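Local coordinates for protein PrgX (Enterococcus faecalis, PDB 2AWI) that acts as the receptor for the peptide sex pheromone cCF10 in the regulation of conjugation and probably binds DNA as a repressor, at residues 203-208 against 244-249. The protein carries 1 engineered substitution. Residues are numbered along the deposited sequence; the frame is centred on the assembly and turned at random.
Sequences MNRNLK and QFLTDK
The guanidinium of R205 reaches the C-terminal turn of helix 230-248, where NH2 donates to the backbone O of L246 at 3.1 Å. The bond is weak, since the N-H...O angle is only 126°. R205 reaches this far because its chain is extended from CG to NE, with CG anti to the backbone N (chi1 -157°). L246 CB sits over one face of the guanidinium, 4.1 Å above the plane and offset toward the rim, while K249 CE lies at the edge, 4.2 Å from NH2. The like-charged R205 NH2 and K249 NZ lie 4.8 Å apart, not in contact; E287 pairs with both residues, OE2 in a salt bridge with R205 NE and OE1 in one with K249 NZ.

Beside this polar group, the two branches of L207 divide their contacts: CD2 packs on L246 CD1 at 3.9 Å, and CD1 touches T247 OG1 at 3.4 Å. That hydroxyl is hydrogen-bonded to the O of Y243, one turn back in its own helix. L246 also packs against I283 of helix 270-286.

R205 has positive phi (46°) as the C-prime residue of a Schellman motif ending helix 184-203, and N206 takes the N-cap position of helix 207-220, its OD1 making a weak hydrogen bond to E209 N. Within the TPR-family region, the contact joins the turn between these helices to the C-terminal part of helix 230-248, where E287 probably offsets the repulsion between two cations and the leucines supply apolar packing.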
HETATM    1  N   MSE A 203      17.356  15.356  13.745  1.00 40.16           N
HETATM    2  CA  MSE A 203      17.613  16.397  12.756  1.00 42.03           C
HETATM    3  C   MSE A 203      19.111  16.726  12.628  1.00 40.68           C
HETATM    4  O   MSE A 203      19.554  17.207  11.588  1.00 41.72           O
HETATM    5  CB  MSE A 203      16.822  17.656  13.121  1.00 63.62           C
HETATM    6  CG  MSE A 203      16.446  18.524  11.932  1.00 76.35           C
HETATM    7 SE   MSE A 203      15.248  17.619  10.699  1.00 91.22          SE
HETATM    8  CE  MSE A 203      16.497  17.339   9.241  1.00 83.92           C
ATOM      9  N   ASN A 204      19.880  16.470  13.686  1.00 42.82           N
ATOM     10  CA  ASN A 204      21.317  16.727  13.678  1.00 42.82           C
ATOM     11  C   ASN A 204      22.061  15.416  13.494  1.00 42.37           C
ATOM     12  O   ASN A 204      23.252  15.320  13.784  1.00 40.35           O
ATOM     13  CB  ASN A 204      21.773  17.361  14.994  1.00 37.57           C
ATOM     14  CG  ASN A 204      21.112  18.688  15.265  1.00 40.97           C
ATOM     15  OD1 ASN A 204      20.751  19.415  14.339  1.00 43.49           O
ATOM     16  ND2 ASN A 204      20.968  19.026  16.545  1.00 42.54           N
ATOM     17  N   ARG A 205      21.344  14.408  13.024  1.00 42.08           N
ATOM     18  CA  ARG A 205      21.902  13.081  12.798  1.00 42.09           C
ATOM     19  C   ARG A 205      22.754  12.587  13.966  1.00 42.76           C
ATOM     20  O   ARG A 205      23.628  11.737  13.795  1.00 43.84           O
ATOM     21  CB  ARG A 205      22.715  13.061  11.500  1.00 31.31           C
ATOM     22  CG  ARG A 205      22.856  11.675  10.896  1.00 30.72           C
ATOM     23  CD  ARG A 205      23.387  11.725   9.482  1.00 30.44           C
ATOM     24  NE  ARG A 205      23.020  10.530   8.724  1.00 30.56           N
ATOM     25  CZ  ARG A 205      23.445   9.300   8.996  1.00 29.32           C
ATOM     26  NH1 ARG A 205      24.262   9.089  10.013  1.00 29.07           N
ATOM     27  NH2 ARG A 205      23.050   8.277   8.247  1.00 29.57           N
ATOM     28  N   ASN A 206      22.489  13.117  15.155  1.00 36.36           N
ATOM     29  CA  ASN A 206      23.207  12.710  16.359  1.00 35.16           C
ATOM     30  C   ASN A 206      22.578  11.395  16.823  1.00 35.25           C
ATOM     31  O   ASN A 206      21.675  11.391  17.659  1.00 35.47           O
ATOM     32  CB  ASN A 206      23.039  13.771  17.442  1.00 28.73           C
ATOM     33  CG  ASN A 206      24.081  13.665  18.528  1.00 26.14           C
ATOM     34  OD1 ASN A 206      24.426  12.570  18.972  1.00 31.35           O
ATOM     35  ND2 ASN A 206      24.582  14.811  18.977  1.00 23.85           N
ATOM     36  N   LEU A 207      23.060  10.279  16.288  1.00 47.38           N
ATOM     37  CA  LEU A 207      22.490   8.982  16.626  1.00 49.24           C
ATOM     38  C   LEU A 207      22.588   8.511  18.070  1.00 50.18           C
ATOM     39  O   LEU A 207      21.680   7.823  18.553  1.00 48.41           O
ATOM     40  CB  LEU A 207      23.058   7.893  15.709  1.00 39.46           C
ATOM     41  CG  LEU A 207      22.758   8.002  14.209  1.00 42.07           C
ATOM     42  CD1 LEU A 207      22.884   6.615  13.588  1.00 39.29           C
ATOM     43  CD2 LEU A 207      21.350   8.552  13.974  1.00 41.48           C
ATOM     44  N   LYS A 208      23.666   8.857  18.769  1.00 43.91           N
ATOM     45  CA  LYS A 208      23.776   8.392  20.144  1.00 45.74           C
ATOM     46  C   LYS A 208      22.860   9.172  21.087  1.00 44.62           C
ATOM     47  O   LYS A 208      22.380   8.624  22.081  1.00 44.76           O
ATOM     48  CB  LYS A 208      25.237   8.415  20.625  1.00 46.76           C
ATOM     49  CG  LYS A 208      25.758   9.706  21.216  1.00 48.34           C
ATOM     50  CD  LYS A 208      27.118   9.439  21.873  1.00 53.59           C
ATOM     51  CE  LYS A 208      27.718  10.683  22.509  1.00 55.69           C
ATOM     52  NZ  LYS A 208      26.848  11.246  23.577  1.00 63.50           N
ATOM     53  N   GLN A 244      16.413   4.024  12.966  1.00 47.86           N
ATOM     54  CA  GLN A 244      16.790   2.723  12.419  1.00 49.77           C
ATOM     55  C   GLN A 244      17.239   2.822  10.964  1.00 49.16           C
ATOM     56  O   GLN A 244      18.110   2.075  10.527  1.00 50.38           O
ATOM     57  CB  GLN A 244      15.616   1.746  12.523  1.00 62.06           C
ATOM     58  CG  GLN A 244      15.135   1.501  13.946  1.00 68.72           C
ATOM     59  CD  GLN A 244      13.896   0.616  14.012  1.00 68.80           C
ATOM     60  OE1 GLN A 244      13.375   0.338  15.094  1.00 73.51           O
ATOM     61  NE2 GLN A 244      13.418   0.172  12.853  1.00 71.85           N
ATOM     62  N   PHE A 245      16.635   3.739  10.217  1.00 41.56           N
ATOM     63  CA  PHE A 245      16.990   3.927   8.821  1.00 40.73           C
ATOM     64  C   PHE A 245      18.367   4.578   8.753  1.00 41.75           C
ATOM     65  O   PHE A 245      19.240   4.157   7.983  1.00 40.73           O
ATOM     66  CB  PHE A 245      15.963   4.827   8.129  1.00 40.60           C
ATOM     67  CG  PHE A 245      16.231   5.044   6.663  1.00 41.55           C
ATOM     68  CD1 PHE A 245      16.105   3.997   5.751  1.00 42.39           C
ATOM     69  CD2 PHE A 245      16.613   6.297   6.195  1.00 39.52           C
ATOM     70  CE1 PHE A 245      16.353   4.195   4.392  1.00 40.58           C
ATOM     71  CE2 PHE A 245      16.864   6.509   4.840  1.00 41.95           C
ATOM     72  CZ  PHE A 245      16.734   5.455   3.933  1.00 39.77           C
ATOM     73  N   LEU A 246      18.557   5.610   9.567  1.00 43.94           N
ATOM     74  CA  LEU A 246      19.818   6.328   9.599  1.00 44.79           C
ATOM     75  C   LEU A 246      20.980   5.429  10.012  1.00 46.22           C
ATOM     76  O   LEU A 246      22.111   5.641   9.582  1.00 45.55           O
ATOM     77  CB  LEU A 246      19.724   7.516  10.562  1.00 32.33           C
ATOM     78  CG  LEU A 246      18.716   8.617  10.234  1.00 30.12           C
ATOM     79  CD1 LEU A 246      18.891   9.752  11.230  1.00 23.51           C
ATOM     80  CD2 LEU A 246      18.927   9.119   8.808  1.00 23.87           C
ATOM     81  N   THR A 247      20.694   4.427  10.836  1.00 49.30           N
ATOM     82  CA  THR A 247      21.724   3.510  11.320  1.00 51.51           C
ATOM     83  C   THR A 247      22.118   2.452  10.296  1.00 52.41           C
ATOM     84  O   THR A 247      23.304   2.209  10.072  1.00 54.25           O
ATOM     85  CB  THR A 247      21.269   2.796  12.604  1.00 48.74           C
ATOM     86  OG1 THR A 247      21.043   3.766  13.637  1.00 50.48           O
ATOM     87  CG2 THR A 247      22.331   1.797  13.065  1.00 48.46           C
ATOM     88  N   ASP A 248      21.119   1.821   9.687  1.00 54.34           N
ATOM     89  CA  ASP A 248      21.357   0.789   8.688  1.00 55.44           C
ATOM     90  C   ASP A 248      20.315   0.844   7.578  1.00 55.11           C
ATOM     91  O   ASP A 248      19.479  -0.048   7.469  1.00 54.73           O
ATOM     92  CB  ASP A 248      21.343  -0.595   9.343  1.00 77.13           C
ATOM     93  CG  ASP A 248      20.322  -0.705  10.461  1.00 81.25           C
ATOM     94  OD1 ASP A 248      20.514  -0.047  11.503  1.00 87.48           O
ATOM     95  OD2 ASP A 248      19.328  -1.445  10.303  1.00 78.68           O
ATOM     96  N   LYS A 249      20.385   1.888   6.754  1.00 55.18           N
ATOM     97  CA  LYS A 249      19.454   2.102   5.645  1.00 55.82           C
ATOM     98  C   LYS A 249      18.488   0.950   5.399  1.00 55.52           C
ATOM     99  O   LYS A 249      18.591   0.217   4.417  1.00 57.91           O
ATOM    100  CB  LYS A 249      20.222   2.436   4.363  1.00 56.43           C
ATOM    101  CG  LYS A 249      21.041   3.716   4.471  1.00 57.83           C
ATOM    102  CD  LYS A 249      20.197   4.851   5.051  1.00 61.50           C
ATOM    103  CE  LYS A 249      21.001   6.128   5.256  1.00 62.92           C
ATOM    104  NZ  LYS A 249      21.375   6.772   3.963  1.00 61.01           N
TER